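Local atomic coordinates of porphyranase B (Zobellia galactanivorans, PDB entry 3JUU), a protein that hydrolyses the sulfated polysaccharide porphyran at (1->4) linkages between beta-D-galactose and alpha-L-galactose-6-sulfate, releasing mostly disaccharides. Residues A[114-119]-A[195-200]; A[72-77]-A[238-243]; A[170-175]-A[184-189]; A[211-216]-A[223-228]. One frame throughout, in Å; residues are numbered along the deposited sequence.

In the fold
The four contacts illustrate how the GH16 beta-sandwich, a jelly roll, is closed by pairings at very different sequence separations. Contact 2 opens first along the chain and closes last, so the other three lie between its segments; contact 3, a hairpin, falls within the span of contact 1, and contact 4, a second hairpin, follows both. In space they form two pairs. Contacts 1 and 2 touch, their centres about 13 Å apart, as do contacts 3 and 4, with centres about 12 Å apart. Centres of contacts in different pairs lie about 23 to 25 Å apart. Contact 2 includes Glu243, which probably binds substrate, and contact 3 adjoins Glu143, the probable nucleophile.

Contact 1 (A[114-119]-A[195-200]); sequences MKANKT and GKAYED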
loop_
_atom_site.group_PDB
_atom_site.type_symbol
_atom_site.label_atom_id
_atom_site.label_comp_id
_atom_site.label_asym_id
_atom_site.label_seq_id
_atom_site.Cartn_x
_atom_site.Cartn_y
_atom_site.Cartn_z
ATOM N N MET A 114 9.556 -0.564 4.283
ATOM C CA MET A 114 8.521 -1.096 5.177
ATOM C C MET A 114 8.976 -2.439 5.732
ATOM O O MET A 114 9.573 -3.282 4.997
ATOM C CB MET A 114 7.171 -1.216 4.390
ATOM C CG MET A 114 5.930 -1.726 5.177
ATOM S SD MET A 114 4.563 -2.425 4.159
ATOM C CE MET A 114 5.613 -3.589 4.825
ATOM N N LYS A 115 8.639 -2.669 6.994
ATOM C CA LYS A 115 8.720 -4.013 7.552
ATOM C C LYS A 115 7.307 -4.430 7.919
ATOM O O LYS A 115 6.558 -3.659 8.588
ATOM C CB LYS A 115 9.663 -4.029 8.785
ATOM C CG LYS A 115 9.605 -5.321 9.552
ATOM C CD LYS A 115 10.377 -5.261 10.921
ATOM C CE LYS A 115 11.820 -5.299 10.812
ATOM N NZ LYS A 115 12.307 -5.101 12.245
ATOM N N ALA A 116 6.905 -5.609 7.481
ATOM C CA ALA A 116 5.529 -6.002 7.701
ATOM C C ALA A 116 5.302 -6.402 9.170
ATOM O O ALA A 116 6.280 -6.774 9.907
ATOM C CB ALA A 116 5.122 -7.206 6.757
ATOM N N ASN A 117 4.034 -6.326 9.588
ATOM C CA ASN A 117 3.652 -6.959 10.876
ATOM C C ASN A 117 3.664 -8.456 10.724
ATOM O O ASN A 117 3.496 -8.957 9.639
ATOM C CB ASN A 117 2.342 -6.400 11.459
ATOM C CG ASN A 117 1.111 -6.829 10.681
ATOM O OD1 ASN A 117 0.766 -8.019 10.670
ATOM N ND2 ASN A 117 0.423 -5.874 10.087
ATOM N N LYS A 118 3.831 -9.171 11.834
ATOM C CA LYS A 118 3.868 -10.636 11.883
ATOM C C LYS A 118 2.498 -11.261 12.295
ATOM O O LYS A 118 2.427 -12.265 13.040
ATOM C CB LYS A 118 4.938 -10.998 12.925
ATOM C CG LYS A 118 5.343 -12.454 12.845
ATOM C CD LYS A 118 6.577 -12.652 13.858
ATOM C CE LYS A 118 6.976 -14.113 13.799
ATOM N NZ LYS A 118 8.061 -14.434 14.752
ATOM N N THR A 119 1.409 -10.678 11.820
ATOM C CA THR A 119 0.045 -11.136 12.155
ATOM C C THR A 119 -0.733 -11.531 10.887
ATOM O O THR A 119 -0.242 -11.403 9.745
ATOM C CB THR A 119 -0.840 -10.057 12.868
ATOM O OG1 THR A 119 -1.391 -9.137 11.902
ATOM C CG2 THR A 119 -0.019 -9.253 13.905
ATOM N N GLY A 195 13.266 -13.673 2.294
ATOM C CA GLY A 195 13.041 -13.785 3.759
ATOM C C GLY A 195 11.561 -13.443 3.977
ATOM O O GLY A 195 10.833 -13.085 2.996
ATOM N N LYS A 196 11.091 -13.485 5.227
ATOM C CA LYS A 196 9.703 -13.045 5.494
ATOM C C LYS A 196 9.593 -11.536 5.454
ATOM O O LYS A 196 10.512 -10.811 5.832
ATOM C CB LYS A 196 9.179 -13.573 6.871
ATOM C CG LYS A 196 9.299 -15.118 7.101
ATOM C CD LYS A 196 8.294 -15.864 6.242
ATOM C CE LYS A 196 8.239 -17.389 6.630
ATOM N NZ LYS A 196 7.400 -18.010 5.591
ATOM N N ALA A 197 8.434 -11.038 5.045
ATOM C CA ALA A 197 8.230 -9.632 4.972
ATOM C C ALA A 197 8.340 -8.947 6.325
ATOM O O ALA A 197 8.667 -7.734 6.376
ATOM C CB ALA A 197 6.826 -9.318 4.335
ATOM N N TYR A 198 7.996 -9.687 7.396
ATOM C CA TYR A 198 8.127 -9.121 8.747
ATOM C C TYR A 198 9.532 -9.219 9.329
ATOM O O TYR A 198 9.762 -8.692 10.439
ATOM C CB TYR A 198 7.148 -9.789 9.765
ATOM C CG TYR A 198 7.299 -11.301 9.869
ATOM C CD1 TYR A 198 8.340 -11.902 10.658
ATOM C CD2 TYR A 198 6.412 -12.141 9.154
ATOM C CE1 TYR A 198 8.447 -13.335 10.733
ATOM C CE2 TYR A 198 6.520 -13.536 9.225
ATOM C CZ TYR A 198 7.544 -14.097 9.993
ATOM O OH TYR A 198 7.595 -15.468 10.042
ATOM N N GLU A 199 10.452 -9.908 8.658
ATOM C CA GLU A 199 11.818 -10.122 9.264
ATOM C C GLU A 199 12.753 -8.957 9.008
ATOM O O GLU A 199 13.655 -8.666 9.838
ATOM C CB GLU A 199 12.492 -11.383 8.726
ATOM C CG GLU A 199 11.959 -12.622 9.311
ATOM C CD GLU A 199 12.429 -13.940 8.655
ATOM O OE1 GLU A 199 12.898 -14.019 7.434
ATOM O OE2 GLU A 199 12.207 -14.950 9.392
ATOM N N ASP A 200 12.558 -8.268 7.888
ATOM C CA ASP A 200 13.501 -7.202 7.515
ATOM C C ASP A 200 12.728 -6.083 6.917
ATOM O O ASP A 200 11.619 -6.309 6.349
ATOM C CB ASP A 200 14.462 -7.734 6.426
ATOM C CG ASP A 200 15.140 -9.058 6.812
ATOM O OD1 ASP A 200 16.058 -8.952 7.644
ATOM O OD2 ASP A 200 14.765 -10.172 6.279
HETATM O O HOH W 1 8.872 -5.948 4.270
#
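Ala116 and Ala197 meet where strand 108-115 of the GH16 jelly roll runs out and packs against the loop joining strands 185-192 and 202-210. Their methyls touch, CB to CB, at 3.6 Å, and Ser149 of strand 141-150 packs on both. Beside them Ala116 N donates to Ala197 O at 3.0 Å; the N-H is nearly straight (167°), yet the donor stands above the carbonyl plane. A water lies within donating distance of both Ala197 O (2.8 Å) and Met114 O.

The tight packing continues at Tyr198, whose CB rests 3.1 Å from Ala116 O, while Lys115 CG sits 3.5 Å from Tyr198 O. With chi1 at 57°, the Tyr198 CG is placed between the backbone N and the carbonyl carbon. Lys118, its chain fully extended beyond CG, crosses one face of the ring: CG stands 3.6 Å from the ring centroid in a CH-pi contact, and CE comes to 3.5 Å from Tyr198 CE1. Lys196 CB covers the opposite face, offset toward the rim. An alanine at Tyr198 would probably leave the Lys118 chain without the aromatic face it lies on, and free to swing about.

The looser side belongs to Glu199 and Asp200, both exposed, whose side chains point away from segment 114-119. Past Ala116 the chain makes an Asx turn: Asn117 OD1 accepts from Thr119 OG1 and, in the plane of its carbonyl and on a lone pair, from Thr119 N at 3.0 Å.

Contact 2 (A[72-77]-A[238-243]); sequences GSLQIT and LRMVVE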
loop_
_atom_site.group_PDB
_atom_site.type_symbol
_atom_site.label_atom_id
_atom_site.label_comp_id
_atom_site.label_asym_id
_atom_site.label_seq_id
_atom_site.Cartn_x
_atom_site.Cartn_y
_atom_site.Cartn_z
ATOM N N GLY A 72 11.484 8.465 13.788
ATOM C CA GLY A 72 11.503 8.753 12.334
ATOM C C GLY A 72 10.826 7.611 11.531
ATOM O O GLY A 72 11.264 7.288 10.441
ATOM N N SER A 73 9.800 6.993 12.094
ATOM C CA SER A 73 9.053 5.976 11.325
ATOM C C SER A 73 7.559 6.097 11.624
ATOM O O SER A 73 7.122 6.585 12.739
ATOM C CB SER A 73 9.572 4.570 11.673
ATOM O OG SER A 73 9.103 4.204 12.982
ATOM N N LEU A 74 6.757 5.657 10.658
ATOM C CA LEU A 74 5.315 5.517 10.839
ATOM C C LEU A 74 5.026 4.106 11.346
ATOM O O LEU A 74 5.624 3.147 10.803
ATOM C CB LEU A 74 4.654 5.685 9.481
ATOM C CG LEU A 74 3.184 5.299 9.406
ATOM C CD1 LEU A 74 2.258 6.161 10.241
ATOM C CD2 LEU A 74 2.743 5.384 7.874
ATOM N N GLN A 75 4.134 3.949 12.342
ATOM C CA GLN A 75 3.846 2.652 12.943
ATOM C C GLN A 75 2.348 2.490 12.806
ATOM O O GLN A 75 1.576 3.397 13.200
ATOM C CB GLN A 75 4.250 2.617 14.429
ATOM C CG GLN A 75 5.786 2.877 14.561
ATOM C CD GLN A 75 6.217 2.826 15.971
ATOM O OE1 GLN A 75 5.544 3.388 16.869
ATOM N NE2 GLN A 75 7.252 2.073 16.228
ATOM N N ILE A 76 1.919 1.377 12.159
ATOM C CA ILE A 76 0.480 1.037 12.110
ATOM C C ILE A 76 0.359 -0.284 12.860
ATOM O O ILE A 76 0.898 -1.317 12.447
ATOM C CB ILE A 76 -0.059 0.902 10.643
ATOM C CG1 ILE A 76 0.322 2.158 9.817
ATOM C CG2 ILE A 76 -1.617 0.663 10.701
ATOM C CD1 ILE A 76 -0.330 2.091 8.358
ATOM N N THR A 77 -0.341 -0.236 13.997
ATOM C CA THR A 77 -0.288 -1.365 14.917
ATOM C C THR A 77 -1.644 -2.094 14.910
ATOM O O THR A 77 -2.689 -1.453 15.053
ATOM C CB THR A 77 0.009 -0.815 16.346
ATOM O OG1 THR A 77 1.340 -0.250 16.382
ATOM C CG2 THR A 77 -0.037 -1.985 17.367
ATOM N N LEU A 238 -1.827 7.965 -2.378
ATOM C CA LEU A 238 -1.109 6.919 -1.659
ATOM C C LEU A 238 -1.958 6.299 -0.543
ATOM O O LEU A 238 -2.903 6.952 0.025
ATOM C CB LEU A 238 0.183 7.438 -1.045
ATOM C CG LEU A 238 1.295 7.719 -2.075
ATOM C CD1 LEU A 238 2.372 8.624 -1.434
ATOM C CD2 LEU A 238 1.946 6.443 -2.617
ATOM N N ARG A 239 -1.647 5.043 -0.277
ATOM C CA ARG A 239 -2.310 4.301 0.792
ATOM C C ARG A 239 -1.257 3.476 1.531
ATOM O O ARG A 239 -0.478 2.729 0.895
ATOM C CB ARG A 239 -3.297 3.290 0.224
ATOM C CG ARG A 239 -4.464 3.921 -0.558
ATOM C CD ARG A 239 -5.547 4.477 0.461
ATOM N NE ARG A 239 -6.657 5.087 -0.266
ATOM C CZ ARG A 239 -6.754 6.381 -0.583
ATOM N NH1 ARG A 239 -5.766 7.197 -0.371
ATOM N NH2 ARG A 239 -7.888 6.806 -1.150
ATOM N N MET A 240 -1.295 3.516 2.878
ATOM C CA MET A 240 -0.547 2.561 3.702
ATOM C C MET A 240 -1.610 2.007 4.684
ATOM O O MET A 240 -2.161 2.753 5.533
ATOM C CB MET A 240 0.601 3.287 4.471
ATOM C CG MET A 240 1.793 3.744 3.549
ATOM S SD MET A 240 1.362 5.465 2.928
ATOM C CE MET A 240 1.682 6.562 4.314
ATOM N N VAL A 241 -1.914 0.716 4.562
ATOM C CA VAL A 241 -3.144 0.190 5.186
ATOM C C VAL A 241 -2.823 -1.143 5.794
ATOM O O VAL A 241 -2.091 -1.986 5.207
ATOM C CB VAL A 241 -4.313 0.077 4.146
ATOM C CG1 VAL A 241 -5.526 -0.756 4.712
ATOM C CG2 VAL A 241 -4.757 1.519 3.691
ATOM N N VAL A 242 -3.444 -1.389 6.942
ATOM C CA VAL A 242 -3.268 -2.663 7.653
ATOM C C VAL A 242 -4.707 -3.116 7.902
ATOM O O VAL A 242 -5.469 -2.424 8.603
ATOM C CB VAL A 242 -2.515 -2.422 9.019
ATOM C CG1 VAL A 242 -2.633 -3.723 9.921
ATOM C CG2 VAL A 242 -1.023 -2.074 8.753
ATOM N N GLU A 243 -5.114 -4.232 7.293
ATOM C CA GLU A 243 -6.561 -4.568 7.209
ATOM C C GLU A 243 -6.740 -6.067 7.471
ATOM O O GLU A 243 -5.735 -6.807 7.534
ATOM C CB GLU A 243 -7.045 -4.289 5.786
ATOM C CG GLU A 243 -6.624 -5.356 4.790
ATOM C CD GLU A 243 -6.245 -4.735 3.455
ATOM O OE1 GLU A 243 -7.119 -4.747 2.552
ATOM O OE2 GLU A 243 -5.093 -4.264 3.313
#
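Val241, whose backbone N has Ile76 CD1 as a neighbour, offers its carbonyl O to Thr124 OG1 and, more weakly, to Ser122 OG. Both donors to Val241 O belong to strand 122-128, which pairs with 237-242, whereas strands 73-77 and 238-242 meet through apolar side chains. Their axes pass 7.9 Å apart at 34°, too distant for backbone pairing.

Ile76 has the largest share of the contact. Its chi1 of -51° turns CG1 anti to the carbonyl carbon and CG2 anti to the backbone N, and the two branches serve different partners. At the end of the CG1 branch, CD1 reaches the backbone of the other strand, 3.4 Å from Met240 O and 4.2 Å from Met240 CB. The Ile76 and Val242 side chains slide past each other in opposite directions, and Ile76 CG2 presses on Val242 CG2 at 3.4 Å, closer than usual for two carbons. An alanine at Ile76 has neither CG2 nor CD1, so Met240 O would probably lose its neighbour and a gap would open beside Val242.

Leu74 completes the row. The Met240 chain is bent at chi2 and chi3, and its CE comes to 3.9 Å from Leu74 CD2. Val99 of strand 90-101 packs on both Ile76 and Met240, and Phe37 and Ile42 lie against Leu74.

On the other side of strand 238-242, Val241 adjoins Trp54, and Glu243 forms a salt bridge with Arg57. Trp54, Arg57 and Glu243 probably bind substrate; the buried apolar layer behind them is the core of a GH16 beta-sandwich.

Contact 3 (A[170-175]-A[184-189]); sequences NTHSRN and KGSSKG. With SO4 (sulfate ion), chain G.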
loop_
_atom_site.group_PDB
_atom_site.type_symbol
_atom_site.label_atom_id
_atom_site.label_comp_id
_atom_site.label_asym_id
_atom_site.label_seq_id
_atom_site.Cartn_x
_atom_site.Cartn_y
_atom_site.Cartn_z
ATOM N N ASN A 170 0.258 -5.554 -7.973
ATOM C CA ASN A 170 -0.949 -5.762 -8.789
ATOM C C ASN A 170 -1.415 -4.504 -9.454
ATOM O O ASN A 170 -0.996 -3.378 -9.099
ATOM C CB ASN A 170 -2.084 -6.396 -7.917
ATOM C CG ASN A 170 -2.964 -7.391 -8.709
ATOM O OD1 ASN A 170 -3.194 -7.202 -9.904
ATOM N ND2 ASN A 170 -3.497 -8.404 -8.027
ATOM N N THR A 171 -2.256 -4.657 -10.483
ATOM C CA THR A 171 -2.862 -3.444 -11.139
ATOM C C THR A 171 -4.303 -3.860 -11.431
ATOM O O THR A 171 -4.534 -4.959 -11.918
ATOM C CB THR A 171 -2.122 -3.003 -12.472
ATOM O OG1 THR A 171 -2.082 -4.136 -13.357
ATOM C CG2 THR A 171 -0.569 -2.514 -12.199
ATOM N N HIS A 172 -5.273 -3.039 -11.073
ATOM C CA HIS A 172 -6.659 -3.405 -11.225
ATOM C C HIS A 172 -7.393 -2.332 -11.986
ATOM O O HIS A 172 -7.177 -1.151 -11.724
ATOM C CB HIS A 172 -7.381 -3.492 -9.862
ATOM C CG HIS A 172 -6.795 -4.508 -8.945
ATOM N ND1 HIS A 172 -6.986 -5.862 -9.132
ATOM C CD2 HIS A 172 -5.971 -4.386 -7.872
ATOM C CE1 HIS A 172 -6.393 -6.524 -8.154
ATOM N NE2 HIS A 172 -5.767 -5.655 -7.381
ATOM N N SER A 173 -8.334 -2.776 -12.822
ATOM C CA SER A 173 -9.286 -1.862 -13.457
ATOM C C SER A 173 -10.673 -2.418 -13.099
ATOM O O SER A 173 -10.974 -3.601 -13.345
ATOM C CB SER A 173 -9.071 -1.871 -14.983
ATOM O OG SER A 173 -10.238 -1.289 -15.597
ATOM N N ARG A 174 -11.541 -1.587 -12.537
ATOM C CA ARG A 174 -12.911 -2.032 -12.191
ATOM C C ARG A 174 -13.889 -0.884 -12.082
ATOM O O ARG A 174 -13.467 0.293 -12.283
ATOM C CB ARG A 174 -12.941 -2.833 -10.893
ATOM C CG ARG A 174 -12.361 -2.023 -9.651
ATOM C CD ARG A 174 -12.551 -2.812 -8.324
ATOM N NE ARG A 174 -12.021 -2.017 -7.226
ATOM C CZ ARG A 174 -10.732 -1.951 -6.914
ATOM N NH1 ARG A 174 -9.805 -2.682 -7.573
ATOM N NH2 ARG A 174 -10.378 -1.159 -5.938
ATOM N N ASN A 175 -15.165 -1.175 -11.708
ATOM C CA ASN A 175 -16.152 -0.061 -11.561
ATOM C C ASN A 175 -16.287 0.804 -12.821
ATOM O O ASN A 175 -16.429 2.065 -12.790
ATOM C CB ASN A 175 -15.860 0.822 -10.342
ATOM C CG ASN A 175 -15.818 0.057 -9.065
ATOM O OD1 ASN A 175 -16.582 -0.890 -8.887
ATOM N ND2 ASN A 175 -14.862 0.412 -8.176
ATOM N N LYS A 184 -12.087 -4.318 -17.748
ATOM C CA LYS A 184 -11.960 -4.671 -16.335
ATOM C C LYS A 184 -10.909 -5.760 -16.186
ATOM O O LYS A 184 -10.813 -6.595 -17.070
ATOM C CB LYS A 184 -13.325 -5.239 -15.900
ATOM C CG LYS A 184 -13.378 -5.751 -14.442
ATOM C CD LYS A 184 -14.740 -6.468 -14.150
ATOM C CE LYS A 184 -15.914 -5.796 -14.916
ATOM N NZ LYS A 184 -17.146 -6.704 -15.070
ATOM N N GLY A 185 -10.148 -5.812 -15.084
ATOM C CA GLY A 185 -9.329 -7.024 -14.880
ATOM C C GLY A 185 -8.141 -6.650 -14.006
ATOM O O GLY A 185 -8.141 -5.582 -13.423
ATOM N N SER A 186 -7.153 -7.553 -13.927
ATOM C CA SER A 186 -6.027 -7.406 -13.008
ATOM C C SER A 186 -4.768 -7.881 -13.714
ATOM O O SER A 186 -4.792 -8.944 -14.393
ATOM C CB SER A 186 -6.225 -8.360 -11.795
ATOM O OG SER A 186 -7.330 -7.797 -11.094
ATOM N N SER A 187 -3.645 -7.212 -13.467
ATOM C CA SER A 187 -2.368 -7.767 -13.951
ATOM C C SER A 187 -1.384 -7.738 -12.834
ATOM O O SER A 187 -1.009 -6.662 -12.419
ATOM C CB SER A 187 -1.799 -6.984 -15.109
ATOM O OG SER A 187 -2.578 -7.199 -16.288
ATOM N N LYS A 188 -0.941 -8.908 -12.414
ATOM C CA LYS A 188 -0.167 -9.078 -11.170
ATOM C C LYS A 188 1.302 -9.169 -11.462
ATOM O O LYS A 188 1.724 -9.469 -12.606
ATOM C CB LYS A 188 -0.525 -10.420 -10.474
ATOM C CG LYS A 188 -1.942 -10.682 -10.207
ATOM C CD LYS A 188 -2.172 -12.092 -9.531
ATOM C CE LYS A 188 -2.498 -13.190 -10.617
ATOM N NZ LYS A 188 -2.013 -14.586 -10.224
ATOM N N GLY A 189 2.098 -8.926 -10.405
ATOM C CA GLY A 189 3.566 -9.269 -10.435
ATOM C C GLY A 189 3.922 -9.927 -9.104
ATOM O O GLY A 189 3.248 -9.691 -8.078
HETATM S S SO4 G . -13.598 0.116 -4.526
HETATM O O1 SO4 G . -13.733 -0.462 -3.234
HETATM O O2 SO4 G . -12.290 0.715 -4.733
HETATM O O3 SO4 G . -13.984 -0.916 -5.503
HETATM O O4 SO4 G . -14.371 1.338 -4.503
#
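Ser173 and Gly185 exchange two backbone bonds in an antiparallel hydrogen-bonded pair, the last bridge before the connecting loop of the hairpin formed by strands 166-174 and 185-192. Ser173 N donates to Gly185 O at 2.9 Å with an angle of 169°, and Gly185 N returns a bond of 2.9 Å to a lone pair of Ser173 O. At the adjacent non-hydrogen-bonded pair the side chains take over: Ser186 OG meets His172 ND1 at 2.8 Å, at the edge of the imidazole and near its plane, and either atom could be the donor. One residue further Ser187 N binds Thr171 O at 2.9 Å, while Thr171 OG1, set between the backbone N and the carbonyl carbon (chi1 55°), donates to an in-plane lone pair of Ser187 O at 2.9 Å. Backbone and side chain of Thr171 thus both hold Ser187.

Beyond the ladder Arg174 leads away from Lys184. Its guanidinium meets a sulfate ion edge-on, NE to O3 at 2.8 Å and NH2 to O2 at 2.9 Å, and Asn175 ND2 also reaches O3. The ion is probably from the crystallisation liquor. Arg174 NH2 also forms a salt bridge with Glu143, the probable nucleophile, which sets this end of the hairpin beside the active site.

Outward the contact becomes packing. Asn170 lies alongside Lys188, both pointing the same way, and Thr171 is backed by Val226. At Gly185 the backbone adopts angles that would jam a CB against the preceding carbonyl. Next to it the Lys184 chain begins beside the strand, its CG 3.4 Å from Ser173 O.

Contact 4 (A[211-216]-A[223-228]); sequences KDEIIF and QSKVTP
Phe216 turns the edge of its ring to the opposite strand: Ser224 OG and Val226 CG2 both lie at the ring edge, near its plane, the hydroxyl oxygen 3.5 Å from Phe216 CD2 and the methyl 4.0 Å from Phe216 CE2. Val206, Met167 and Ser169 from other strands also pack on this side chain. Beyond the ladder, Pro228 brings CD to 3.9 Å from Ile214 CG1.

On the opposite face, that of Ile215 and Lys225, the Lys225 chain is bent at chi3 and chi4 and crosses Ile215. It lies beside Glu213, pointing the same way, and its NZ closes a salt bridge of 2.6 Å on the anti lone pair of Glu213 OE2. OE1 engages Lys209 and Ser210, so each carboxylate oxygen has a partner.

The backbone ladder joins Ile214 with Val226, Val226 N donating to Ile214 O at 2.7 Å. At the far end Phe216 N binds Ser224 O, and Phe216 O accepts from Gln223 N at 2.8 Å. Where the ladder ends, a water spans Asp212 O (2.6 Å) and Thr227 OG1.

Two residues, Gln223 and Ser224, therefore face the single Phe216, a classic beta bulge in an antiparallel hairpin. Ile214, Phe216, Ser224 and Val226 share one face of it, and Phe216, Val226 and Pro228 touch strand 166-174, in keeping with the packing of a beta-sandwich.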
loop_
_atom_site.group_PDB
_atom_site.type_symbol
_atom_site.label_atom_id
_atom_site.label_comp_id
_atom_site.label_asym_id
_atom_site.label_seq_id
_atom_site.Cartn_x
_atom_site.Cartn_y
_atom_site.Cartn_z
ATOM N N LYS A 211 0.646 5.812 -18.925
ATOM C CA LYS A 211 -0.682 5.225 -18.700
ATOM C C LYS A 211 -0.639 3.696 -18.917
ATOM O O LYS A 211 -1.509 3.012 -18.455
ATOM C CB LYS A 211 -1.712 5.830 -19.677
ATOM C CG LYS A 211 -1.416 5.367 -21.153
ATOM C CD LYS A 211 -2.286 6.106 -22.191
ATOM C CE LYS A 211 -1.770 5.702 -23.599
ATOM N NZ LYS A 211 -2.682 6.092 -24.747
ATOM N N ASP A 212 0.379 3.157 -19.616
ATOM C CA ASP A 212 0.374 1.725 -19.845
ATOM C C ASP A 212 1.691 1.018 -19.505
ATOM O O ASP A 212 1.890 -0.112 -19.992
ATOM C CB ASP A 212 -0.018 1.379 -21.301
ATOM C CG ASP A 212 0.834 2.076 -22.326
ATOM O OD1 ASP A 212 1.966 2.505 -22.051
ATOM O OD2 ASP A 212 0.336 2.209 -23.472
ATOM N N GLU A 213 2.534 1.612 -18.667
ATOM C CA GLU A 213 3.810 1.005 -18.325
ATOM C C GLU A 213 4.037 1.205 -16.853
ATOM O O GLU A 213 4.159 2.356 -16.411
ATOM C CB GLU A 213 4.972 1.718 -19.051
ATOM C CG GLU A 213 4.852 1.675 -20.554
ATOM C CD GLU A 213 5.944 2.556 -21.180
ATOM O OE1 GLU A 213 5.700 3.779 -21.295
ATOM O OE2 GLU A 213 7.045 2.014 -21.435
ATOM N N ILE A 214 4.072 0.088 -16.100
ATOM C CA ILE A 214 4.212 0.183 -14.645
ATOM C C ILE A 214 5.400 -0.716 -14.365
ATOM O O ILE A 214 5.365 -1.859 -14.763
ATOM C CB ILE A 214 2.932 -0.374 -13.962
ATOM C CG1 ILE A 214 1.624 0.344 -14.450
ATOM C CG2 ILE A 214 3.107 -0.425 -12.416
ATOM C CD1 ILE A 214 1.469 1.755 -14.036
ATOM N N ILE A 215 6.412 -0.234 -13.649
ATOM C CA ILE A 215 7.619 -1.005 -13.435
ATOM C C ILE A 215 7.900 -1.107 -11.954
ATOM O O ILE A 215 8.010 -0.108 -11.297
ATOM C CB ILE A 215 8.848 -0.335 -14.148
ATOM C CG1 ILE A 215 8.591 -0.346 -15.658
ATOM C CG2 ILE A 215 10.117 -1.139 -13.876
ATOM C CD1 ILE A 215 8.143 0.919 -16.187
ATOM N N PHE A 216 7.987 -2.327 -11.462
ATOM C CA PHE A 216 8.106 -2.525 -9.980
ATOM C C PHE A 216 9.552 -2.760 -9.585
ATOM O O PHE A 216 10.288 -3.452 -10.310
ATOM C CB PHE A 216 7.261 -3.748 -9.543
ATOM C CG PHE A 216 5.775 -3.494 -9.655
ATOM C CD1 PHE A 216 5.141 -2.660 -8.719
ATOM C CD2 PHE A 216 5.036 -4.084 -10.686
ATOM C CE1 PHE A 216 3.785 -2.343 -8.873
ATOM C CE2 PHE A 216 3.643 -3.854 -10.802
ATOM C CZ PHE A 216 3.035 -2.993 -9.863
ATOM N N GLN A 223 12.182 -5.441 -10.862
ATOM C CA GLN A 223 11.699 -6.802 -10.780
ATOM C C GLN A 223 10.871 -7.168 -12.028
ATOM O O GLN A 223 10.946 -8.293 -12.488
ATOM C CB GLN A 223 10.743 -7.022 -9.591
ATOM C CG GLN A 223 11.450 -6.778 -8.277
ATOM C CD GLN A 223 12.646 -7.682 -7.994
ATOM O OE1 GLN A 223 12.491 -8.886 -7.752
ATOM N NE2 GLN A 223 13.867 -7.083 -7.918
ATOM N N SER A 224 10.077 -6.225 -12.505
ATOM C CA SER A 224 9.077 -6.560 -13.503
ATOM C C SER A 224 8.503 -5.315 -14.144
ATOM O O SER A 224 8.598 -4.182 -13.613
ATOM C CB SER A 224 7.934 -7.361 -12.835
ATOM O OG SER A 224 7.250 -6.498 -11.940
ATOM N N LYS A 225 7.878 -5.519 -15.313
ATOM C CA LYS A 225 7.203 -4.474 -15.976
ATOM C C LYS A 225 5.809 -5.043 -16.225
ATOM O O LYS A 225 5.611 -6.235 -16.652
ATOM C CB LYS A 225 7.914 -4.122 -17.306
ATOM C CG LYS A 225 7.144 -3.070 -18.095
ATOM C CD LYS A 225 7.809 -2.641 -19.429
ATOM C CE LYS A 225 7.789 -1.082 -19.506
ATOM N NZ LYS A 225 7.697 -0.460 -20.878
ATOM N N VAL A 226 4.805 -4.223 -15.956
ATOM C CA VAL A 226 3.446 -4.705 -16.149
ATOM C C VAL A 226 2.661 -3.721 -17.017
ATOM O O VAL A 226 2.742 -2.518 -16.806
ATOM C CB VAL A 226 2.801 -4.900 -14.727
ATOM C CG1 VAL A 226 1.354 -5.188 -14.896
ATOM C CG2 VAL A 226 3.446 -6.140 -14.040
ATOM N N THR A 227 1.861 -4.200 -17.991
ATOM C CA THR A 227 0.950 -3.348 -18.657
ATOM C C THR A 227 -0.334 -3.453 -17.870
ATOM O O THR A 227 -0.895 -4.521 -17.755
ATOM C CB THR A 227 0.699 -3.875 -20.105
ATOM O OG1 THR A 227 1.960 -3.770 -20.809
ATOM C CG2 THR A 227 -0.344 -3.039 -20.813
ATOM N N PRO A 228 -0.840 -2.325 -17.372
ATOM C CA PRO A 228 -2.072 -2.453 -16.609
ATOM C C PRO A 228 -3.259 -2.810 -17.481
ATOM O O PRO A 228 -3.232 -2.578 -18.733
ATOM C CB PRO A 228 -2.187 -1.039 -15.946
ATOM C CG PRO A 228 -1.608 -0.083 -16.916
ATOM C CD PRO A 228 -0.392 -0.920 -17.513
HETATM O O HOH W 2 2.619 -1.484 -22.064
#